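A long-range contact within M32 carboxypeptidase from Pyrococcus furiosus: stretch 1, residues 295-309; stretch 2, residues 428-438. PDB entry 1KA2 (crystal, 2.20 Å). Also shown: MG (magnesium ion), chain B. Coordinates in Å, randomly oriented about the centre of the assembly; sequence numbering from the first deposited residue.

Stretch 1 (295-309) LGIHESQSRFWENII
Stretch 2 (428-438) LLSAQLYYHIK

Two helices far apart in sequence meet here in a close, obliquely crossed, almost wholly apolar contact, an example of how small residues at a crossing point let backbones approach while larger side chains fill the flanks. Residues 295-309 are helical, with a wider pi-type turn at 304-309, and residues 428-438 lie within a longer helix. The axes pass within 7.8 Å at a signed crossing angle of -65°, and the contact buries 484 Å² in total.

The register is set by two serines, Ser300 and Ser430, whose CA atoms lie 4.7 Å apart. Both point toward the opposing helix and adopt p rotamers. Ser430 is a knob in the hole formed by Ser300, Arg303, Phe304 and Ile308; its CB lies 3.8 Å from Ser300 O and 3.8 Å from Arg303 CB. No hydrogen bond crosses the interface. Ser300 OG instead donates to Ile297 O within its own helix, at a very short 2.5 Å, and accepts from Gln301 NE2 at 3.1 Å, so the hydroxyl is satisfied beside apolar neighbours.

On the side of Leu429 (m, chi2 p), its CB touches Ser300 CB at 3.5 Å and its CD2 meets CD1 of Ile297 (m, m) at 3.7 Å. Leu433 (m, t) brings CD1 to 3.9 Å from Ser300 OG. Further along, Phe304 (t, chi2 83°) leaves its backbone sideways but reaches across: CE1 lies 3.8 Å from Tyr434 CA and CZ 4.1 Å from Ile437 CG2, both at the ring edge. Ile308 (m, m) points toward the partner, placing CD1 3.4 Å from Ser430 O and CG2 3.7 Å from CD1 of Tyr434 (t, chi2 63°).

Charge stays off the interface: Arg303 NH1 bridges to Glu306 OE1 at 2.8 Å, while Glu299 OE2 binds magnesium at 2.1 Å.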

ATOM      1  N   LEU A 295      -9.767  20.565  -8.462  1.00 30.18           N
ATOM      2  CA  LEU A 295      -8.405  21.032  -8.203  1.00 31.11           C
ATOM      3  C   LEU A 295      -8.393  22.433  -7.629  1.00 29.75           C
ATOM      4  O   LEU A 295      -7.580  22.742  -6.760  1.00 29.17           O
ATOM      5  CB  LEU A 295      -7.578  21.059  -9.489  1.00 32.62           C
ATOM      6  CG  LEU A 295      -7.225  19.747 -10.177  1.00 37.02           C
ATOM      7  CD1 LEU A 295      -6.330  20.027 -11.415  1.00 38.23           C
ATOM      8  CD2 LEU A 295      -6.513  18.863  -9.149  1.00 36.90           C
ATOM      9  N   GLY A 296      -9.270  23.292  -8.142  1.00 29.70           N
ATOM     10  CA  GLY A 296      -9.300  24.664  -7.658  1.00 28.97           C
ATOM     11  C   GLY A 296      -9.783  24.839  -6.228  1.00 27.17           C
ATOM     12  O   GLY A 296      -9.201  25.582  -5.447  1.00 27.02           O
ATOM     13  N   ILE A 297     -10.855  24.151  -5.871  1.00 28.96           N
ATOM     14  CA  ILE A 297     -11.353  24.253  -4.499  1.00 30.32           C
ATOM     15  C   ILE A 297     -10.315  23.601  -3.576  1.00 31.31           C
ATOM     16  O   ILE A 297     -10.087  24.068  -2.459  1.00 32.68           O
ATOM     17  CB  ILE A 297     -12.727  23.548  -4.324  1.00 30.88           C
ATOM     18  CG1 ILE A 297     -13.732  24.143  -5.317  1.00 31.76           C
ATOM     19  CG2 ILE A 297     -13.238  23.729  -2.884  1.00 31.57           C
ATOM     20  CD1 ILE A 297     -13.947  25.630  -5.151  1.00 28.31           C
ATOM     21  N   HIS A 298      -9.678  22.523  -4.038  1.00 30.38           N
ATOM     22  CA  HIS A 298      -8.679  21.855  -3.201  1.00 30.74           C
ATOM     23  C   HIS A 298      -7.514  22.791  -2.920  1.00 28.70           C
ATOM     24  O   HIS A 298      -7.049  22.885  -1.794  1.00 27.61           O
ATOM     25  CB  HIS A 298      -8.175  20.562  -3.849  1.00 29.47           C
ATOM     26  CG  HIS A 298      -8.430  19.340  -3.017  1.00 33.21           C
ATOM     27  ND1 HIS A 298      -7.761  19.087  -1.838  1.00 32.86           N
ATOM     28  CD2 HIS A 298      -9.300  18.314  -3.183  1.00 32.45           C
ATOM     29  CE1 HIS A 298      -8.206  17.957  -1.315  1.00 32.05           C
ATOM     30  NE2 HIS A 298      -9.140  17.470  -2.111  1.00 29.23           N
ATOM     31  N   GLU A 299      -7.051  23.503  -3.939  1.00 28.85           N
ATOM     32  CA  GLU A 299      -5.954  24.439  -3.741  1.00 28.14           C
ATOM     33  C   GLU A 299      -6.373  25.665  -2.926  1.00 27.84           C
ATOM     34  O   GLU A 299      -5.526  26.415  -2.450  1.00 26.93           O
ATOM     35  CB  GLU A 299      -5.363  24.847  -5.092  1.00 29.97           C
ATOM     36  CG  GLU A 299      -4.424  23.777  -5.656  1.00 30.90           C
ATOM     37  CD  GLU A 299      -3.087  23.730  -4.938  1.00 32.87           C
ATOM     38  OE1 GLU A 299      -2.198  24.546  -5.209  1.00 30.16           O
ATOM     39  OE2 GLU A 299      -2.886  22.881  -4.067  1.00 35.26           O
ATOM     40  N   SER A 300      -7.673  25.886  -2.765  1.00 26.37           N
ATOM     41  CA  SER A 300      -8.090  27.020  -1.939  1.00 29.94           C
ATOM     42  C   SER A 300      -7.868  26.621  -0.475  1.00 29.50           C
ATOM     43  O   SER A 300      -7.647  27.465   0.389  1.00 30.07           O
ATOM     44  CB  SER A 300      -9.572  27.370  -2.169  1.00 29.43           C
ATOM     45  OG  SER A 300     -10.437  26.390  -1.626  1.00 27.28           O
ATOM     46  N   GLN A 301      -7.916  25.320  -0.205  1.00 30.87           N
ATOM     47  CA  GLN A 301      -7.730  24.821   1.152  1.00 31.87           C
ATOM     48  C   GLN A 301      -6.258  24.733   1.503  1.00 33.64           C
ATOM     49  O   GLN A 301      -5.842  25.181   2.575  1.00 34.64           O
ATOM     50  CB  GLN A 301      -8.398  23.456   1.301  1.00 32.10           C
ATOM     51  CG  GLN A 301      -9.887  23.533   1.072  1.00 33.22           C
ATOM     52  CD  GLN A 301     -10.543  24.563   1.976  1.00 35.27           C
ATOM     53  OE1 GLN A 301     -10.615  24.384   3.191  1.00 34.60           O
ATOM     54  NE2 GLN A 301     -11.008  25.659   1.384  1.00 33.58           N
ATOM     55  N   SER A 302      -5.465  24.166   0.598  1.00 33.11           N
ATOM     56  CA  SER A 302      -4.036  24.041   0.841  1.00 33.20           C
ATOM     57  C   SER A 302      -3.395  25.423   0.984  1.00 33.20           C
ATOM     58  O   SER A 302      -2.556  25.629   1.857  1.00 33.14           O
ATOM     59  CB  SER A 302      -3.359  23.275  -0.302  1.00 30.47           C
ATOM     60  OG  SER A 302      -3.495  23.956  -1.542  1.00 31.00           O
ATOM     61  N   ARG A 303      -3.783  26.362   0.121  1.00 33.87           N
ATOM     62  CA  ARG A 303      -3.221  27.714   0.171  1.00 34.84           C
ATOM     63  C   ARG A 303      -3.763  28.484   1.365  1.00 34.70           C
ATOM     64  O   ARG A 303      -3.102  29.376   1.890  1.00 36.17           O
ATOM     65  CB  ARG A 303      -3.524  28.481  -1.115  1.00 34.90           C
ATOM     66  CG  ARG A 303      -2.870  27.893  -2.362  1.00 35.36           C
ATOM     67  CD  ARG A 303      -1.336  27.900  -2.267  1.00 35.54           C
ATOM     68  NE  ARG A 303      -0.737  27.689  -3.582  1.00 35.82           N
ATOM     69  CZ  ARG A 303       0.563  27.552  -3.814  1.00 34.92           C
ATOM     70  NH1 ARG A 303       1.431  27.594  -2.813  1.00 37.70           N
ATOM     71  NH2 ARG A 303       0.995  27.387  -5.055  1.00 33.83           N
ATOM     72  N   PHE A 304      -4.971  28.141   1.801  1.00 35.64           N
ATOM     73  CA  PHE A 304      -5.537  28.809   2.961  1.00 33.18           C
ATOM     74  C   PHE A 304      -4.620  28.539   4.149  1.00 33.73           C
ATOM     75  O   PHE A 304      -4.168  29.469   4.821  1.00 32.64           O
ATOM     76  CB  PHE A 304      -6.940  28.286   3.282  1.00 34.04           C
ATOM     77  CG  PHE A 304      -7.619  29.038   4.407  1.00 34.31           C
ATOM     78  CD1 PHE A 304      -8.291  30.231   4.156  1.00 31.85           C
ATOM     79  CD2 PHE A 304      -7.545  28.575   5.717  1.00 32.87           C
ATOM     80  CE1 PHE A 304      -8.881  30.955   5.193  1.00 31.94           C
ATOM     81  CE2 PHE A 304      -8.134  29.294   6.768  1.00 32.75           C
ATOM     82  CZ  PHE A 304      -8.800  30.483   6.503  1.00 31.88           C
ATOM     83  N   TRP A 305      -4.334  27.262   4.406  1.00 32.48           N
ATOM     84  CA  TRP A 305      -3.475  26.911   5.528  1.00 28.24           C
ATOM     85  C   TRP A 305      -2.024  27.320   5.334  1.00 30.16           C
ATOM     86  O   TRP A 305      -1.364  27.780   6.276  1.00 30.09           O
ATOM     87  CB  TRP A 305      -3.561  25.409   5.823  1.00 27.41           C
ATOM     88  CG  TRP A 305      -4.884  25.055   6.396  1.00 26.71           C
ATOM     89  CD1 TRP A 305      -6.039  24.852   5.714  1.00 26.65           C
ATOM     90  CD2 TRP A 305      -5.228  25.028   7.783  1.00 26.34           C
ATOM     91  NE1 TRP A 305      -7.086  24.713   6.584  1.00 25.93           N
ATOM     92  CE2 TRP A 305      -6.615  24.818   7.864  1.00 23.71           C
ATOM     93  CE3 TRP A 305      -4.496  25.174   8.970  1.00 27.94           C
ATOM     94  CZ2 TRP A 305      -7.294  24.749   9.084  1.00 21.95           C
ATOM     95  CZ3 TRP A 305      -5.178  25.107  10.190  1.00 27.80           C
ATOM     96  CH2 TRP A 305      -6.561  24.897  10.229  1.00 23.99           C
ATOM     97  N   GLU A 306      -1.519  27.163   4.119  1.00 29.24           N
ATOM     98  CA  GLU A 306      -0.126  27.513   3.855  1.00 32.03           C
ATOM     99  C   GLU A 306       0.195  29.008   3.932  1.00 34.47           C
ATOM    100  O   GLU A 306       1.066  29.420   4.699  1.00 36.48           O
ATOM    101  CB  GLU A 306       0.302  27.006   2.476  1.00 29.33           C
ATOM    102  CG  GLU A 306       1.751  27.335   2.152  1.00 28.72           C
ATOM    103  CD  GLU A 306       2.045  27.219   0.680  1.00 31.28           C
ATOM    104  OE1 GLU A 306       1.092  26.929  -0.080  1.00 28.15           O
ATOM    105  OE2 GLU A 306       3.217  27.422   0.282  1.00 30.01           O
ATOM    106  N   ASN A 307      -0.502  29.812   3.131  1.00 36.34           N
ATOM    107  CA  ASN A 307      -0.239  31.255   3.067  1.00 37.72           C
ATOM    108  C   ASN A 307      -1.058  32.144   4.003  1.00 37.23           C
ATOM    109  O   ASN A 307      -0.509  33.028   4.656  1.00 37.50           O
ATOM    110  CB  ASN A 307      -0.413  31.743   1.624  1.00 38.91           C
ATOM    111  CG  ASN A 307       0.459  30.974   0.638  1.00 38.36           C
ATOM    112  OD1 ASN A 307       1.614  30.655   0.929  1.00 38.70           O
ATOM    113  ND2 ASN A 307      -0.087  30.687  -0.534  1.00 35.45           N
ATOM    114  N   ILE A 308      -2.364  31.923   4.059  1.00 35.14           N
ATOM    115  CA  ILE A 308      -3.212  32.721   4.933  1.00 35.81           C
ATOM    116  C   ILE A 308      -2.789  32.587   6.395  1.00 36.77           C
ATOM    117  O   ILE A 308      -2.706  33.575   7.117  1.00 37.77           O
ATOM    118  CB  ILE A 308      -4.691  32.300   4.802  1.00 36.58           C
ATOM    119  CG1 ILE A 308      -5.129  32.398   3.332  1.00 38.24           C
ATOM    120  CG2 ILE A 308      -5.571  33.175   5.691  1.00 34.98           C
ATOM    121  CD1 ILE A 308      -5.035  33.805   2.735  1.00 35.01           C
ATOM    122  N   ILE A 309      -2.514  31.353   6.815  1.00 38.35           N
ATOM    123  CA  ILE A 309      -2.119  31.042   8.191  1.00 37.08           C
ATOM    124  C   ILE A 309      -0.624  30.815   8.379  1.00 37.56           C
ATOM    125  O   ILE A 309       0.002  31.427   9.251  1.00 36.88           O
ATOM    126  CB  ILE A 309      -2.856  29.783   8.701  1.00 35.55           C
ATOM    127  CG1 ILE A 309      -4.354  30.060   8.733  1.00 35.19           C
ATOM    128  CG2 ILE A 309      -2.339  29.379  10.073  1.00 35.42           C
ATOM    129  CD1 ILE A 309      -5.202  28.953   9.342  1.00 35.20           C
ATOM    130  N   LEU A 428      -6.147  32.620  -5.271  1.00 37.00           N
ATOM    131  CA  LEU A 428      -7.184  33.651  -5.222  1.00 38.14           C
ATOM    132  C   LEU A 428      -8.255  33.289  -4.204  1.00 39.10           C
ATOM    133  O   LEU A 428      -8.538  34.055  -3.276  1.00 39.16           O
ATOM    134  CB  LEU A 428      -7.838  33.829  -6.593  1.00 35.26           C
ATOM    135  CG  LEU A 428      -6.921  34.152  -7.785  1.00 37.23           C
ATOM    136  CD1 LEU A 428      -7.766  34.691  -8.924  1.00 37.39           C
ATOM    137  CD2 LEU A 428      -5.853  35.167  -7.402  1.00 37.45           C
ATOM    138  N   LEU A 429      -8.858  32.122  -4.384  1.00 39.71           N
ATOM    139  CA  LEU A 429      -9.888  31.678  -3.467  1.00 38.44           C
ATOM    140  C   LEU A 429      -9.464  31.658  -1.994  1.00 38.34           C
ATOM    141  O   LEU A 429     -10.315  31.808  -1.109  1.00 36.80           O
ATOM    142  CB  LEU A 429     -10.377  30.282  -3.856  1.00 40.01           C
ATOM    143  CG  LEU A 429     -11.519  30.219  -4.858  1.00 41.72           C
ATOM    144  CD1 LEU A 429     -11.053  30.817  -6.164  1.00 45.93           C
ATOM    145  CD2 LEU A 429     -11.967  28.779  -5.050  1.00 41.42           C
ATOM    146  N   SER A 430      -8.175  31.446  -1.719  1.00 36.63           N
ATOM    147  CA  SER A 430      -7.715  31.385  -0.323  1.00 38.43           C
ATOM    148  C   SER A 430      -7.848  32.750   0.347  1.00 39.73           C
ATOM    149  O   SER A 430      -8.097  32.849   1.561  1.00 39.04           O
ATOM    150  CB  SER A 430      -6.256  30.897  -0.206  1.00 36.42           C
ATOM    151  OG  SER A 430      -5.316  31.873  -0.635  1.00 37.03           O
ATOM    152  N   ALA A 431      -7.685  33.794  -0.462  1.00 40.35           N
ATOM    153  CA  ALA A 431      -7.795  35.171   0.010  1.00 41.24           C
ATOM    154  C   ALA A 431      -9.260  35.477   0.307  1.00 40.90           C
ATOM    155  O   ALA A 431      -9.600  35.926   1.396  1.00 41.38           O
ATOM    156  CB  ALA A 431      -7.267  36.130  -1.050  1.00 40.67           C
ATOM    157  N   GLN A 432     -10.121  35.205  -0.667  1.00 40.94           N
ATOM    158  CA  GLN A 432     -11.553  35.451  -0.531  1.00 42.40           C
ATOM    159  C   GLN A 432     -12.113  34.761   0.714  1.00 41.51           C
ATOM    160  O   GLN A 432     -12.836  35.365   1.500  1.00 41.74           O
ATOM    161  CB  GLN A 432     -12.276  34.955  -1.792  1.00 41.43           C
ATOM    162  CG  GLN A 432     -13.625  35.626  -2.066  1.00 41.90           C
ATOM    163  CD  GLN A 432     -14.190  35.278  -3.440  1.00 41.17           C
ATOM    164  OE1 GLN A 432     -13.442  34.958  -4.369  1.00 40.63           O
ATOM    165  NE2 GLN A 432     -15.511  35.360  -3.581  1.00 41.12           N
ATOM    166  N   LEU A 433     -11.776  33.487   0.882  1.00 40.40           N
ATOM    167  CA  LEU A 433     -12.243  32.731   2.031  1.00 39.38           C
ATOM    168  C   LEU A 433     -11.782  33.352   3.331  1.00 40.09           C
ATOM    169  O   LEU A 433     -12.498  33.310   4.329  1.00 39.96           O
ATOM    170  CB  LEU A 433     -11.756  31.277   1.949  1.00 36.96           C
ATOM    171  CG  LEU A 433     -12.419  30.457   0.839  1.00 36.36           C
ATOM    172  CD1 LEU A 433     -11.902  29.013   0.823  1.00 33.26           C
ATOM    173  CD2 LEU A 433     -13.930  30.507   1.062  1.00 35.94           C
ATOM    174  N   TYR A 434     -10.576  33.913   3.327  1.00 41.29           N
ATOM    175  CA  TYR A 434     -10.025  34.536   4.527  1.00 42.05           C
ATOM    176  C   TYR A 434     -10.908  35.663   5.046  1.00 43.23           C
ATOM    177  O   TYR A 434     -11.168  35.750   6.248  1.00 43.18           O
ATOM    178  CB  TYR A 434      -8.617  35.091   4.265  1.00 40.97           C
ATOM    179  CG  TYR A 434      -8.175  36.098   5.307  1.00 41.83           C
ATOM    180  CD1 TYR A 434      -8.012  35.726   6.650  1.00 42.09           C
ATOM    181  CD2 TYR A 434      -7.970  37.440   4.966  1.00 40.88           C
ATOM    182  CE1 TYR A 434      -7.658  36.670   7.629  1.00 40.95           C
ATOM    183  CE2 TYR A 434      -7.621  38.387   5.928  1.00 41.71           C
ATOM    184  CZ  TYR A 434      -7.465  37.997   7.256  1.00 42.79           C
ATOM    185  OH  TYR A 434      -7.104  38.937   8.194  1.00 43.00           O
ATOM    186  N   TYR A 435     -11.360  36.528   4.141  1.00 44.02           N
ATOM    187  CA  TYR A 435     -12.205  37.656   4.528  1.00 44.70           C
ATOM    188  C   TYR A 435     -13.597  37.224   4.958  1.00 45.99           C
ATOM    189  O   TYR A 435     -14.210  37.863   5.807  1.00 46.34           O
ATOM    190  CB  TYR A 435     -12.278  38.684   3.394  1.00 42.69           C
ATOM    191  CG  TYR A 435     -10.970  39.434   3.232  1.00 42.47           C
ATOM    192  CD1 TYR A 435     -10.213  39.323   2.068  1.00 41.37           C
ATOM    193  CD2 TYR A 435     -10.452  40.192   4.282  1.00 42.94           C
ATOM    194  CE1 TYR A 435      -8.965  39.942   1.954  1.00 42.33           C
ATOM    195  CE2 TYR A 435      -9.204  40.813   4.180  1.00 44.49           C
ATOM    196  CZ  TYR A 435      -8.464  40.680   3.016  1.00 43.71           C
ATOM    197  OH  TYR A 435      -7.207  41.247   2.939  1.00 44.22           O
ATOM    198  N   HIS A 436     -14.093  36.135   4.384  1.00 46.51           N
ATOM    199  CA  HIS A 436     -15.404  35.643   4.763  1.00 47.69           C
ATOM    200  C   HIS A 436     -15.361  35.011   6.153  1.00 48.72           C
ATOM    201  O   HIS A 436     -16.328  35.101   6.914  1.00 48.71           O
ATOM    202  CB  HIS A 436     -15.904  34.645   3.727  1.00 48.43           C
ATOM    203  CG  HIS A 436     -16.450  35.295   2.494  1.00 49.95           C
ATOM    204  ND1 HIS A 436     -17.712  35.847   2.443  1.00 48.02           N
ATOM    205  CD2 HIS A 436     -15.884  35.537   1.288  1.00 49.85           C
ATOM    206  CE1 HIS A 436     -17.899  36.402   1.260  1.00 48.72           C
ATOM    207  NE2 HIS A 436     -16.806  36.230   0.540  1.00 48.22           N
ATOM    208  N   ILE A 437     -14.240  34.381   6.492  1.00 48.25           N
ATOM    209  CA  ILE A 437     -14.125  33.771   7.811  1.00 48.19           C
ATOM    210  C   ILE A 437     -13.769  34.868   8.810  1.00 49.00           C
ATOM    211  O   ILE A 437     -14.167  34.815   9.974  1.00 49.75           O
ATOM    212  CB  ILE A 437     -13.047  32.643   7.852  1.00 45.53           C
ATOM    213  CG1 ILE A 437     -13.088  31.942   9.214  1.00 43.26           C
ATOM    214  CG2 ILE A 437     -11.664  33.213   7.608  1.00 44.95           C
ATOM    215  CD1 ILE A 437     -12.174  30.756   9.327  1.00 43.01           C
ATOM    216  N   LYS A 438     -13.030  35.867   8.334  1.00 49.09           N
ATOM    217  CA  LYS A 438     -12.614  36.993   9.162  1.00 50.11           C
ATOM    218  C   LYS A 438     -13.858  37.717   9.676  1.00 51.13           C
ATOM    219  O   LYS A 438     -13.801  38.448  10.665  1.00 51.58           O
ATOM    220  CB  LYS A 438     -11.743  37.945   8.335  1.00 48.13           C
ATOM    221  CG  LYS A 438     -11.094  39.044   9.125  1.00 50.52           C
ATOM    222  CD  LYS A 438     -10.145  38.500  10.174  1.00 51.54           C
ATOM    223  CE  LYS A 438      -9.491  39.641  10.930  1.00 51.78           C
ATOM    224  NZ  LYS A 438      -8.596  39.164  12.019  1.00 55.39           N
TER
HETATM  225 MG    MG B 501      -1.543  21.329  -3.448  1.00 36.05          MG
HETATM  226  O   HOH W   1      -0.135  19.669  -3.177  1.00 35.72           O
HETATM  227  O   HOH W   2      -2.042  20.230  -5.244  1.00 37.81           O
HETATM  228  O   HOH W   3      -0.141  22.301  -4.884  1.00 33.55           O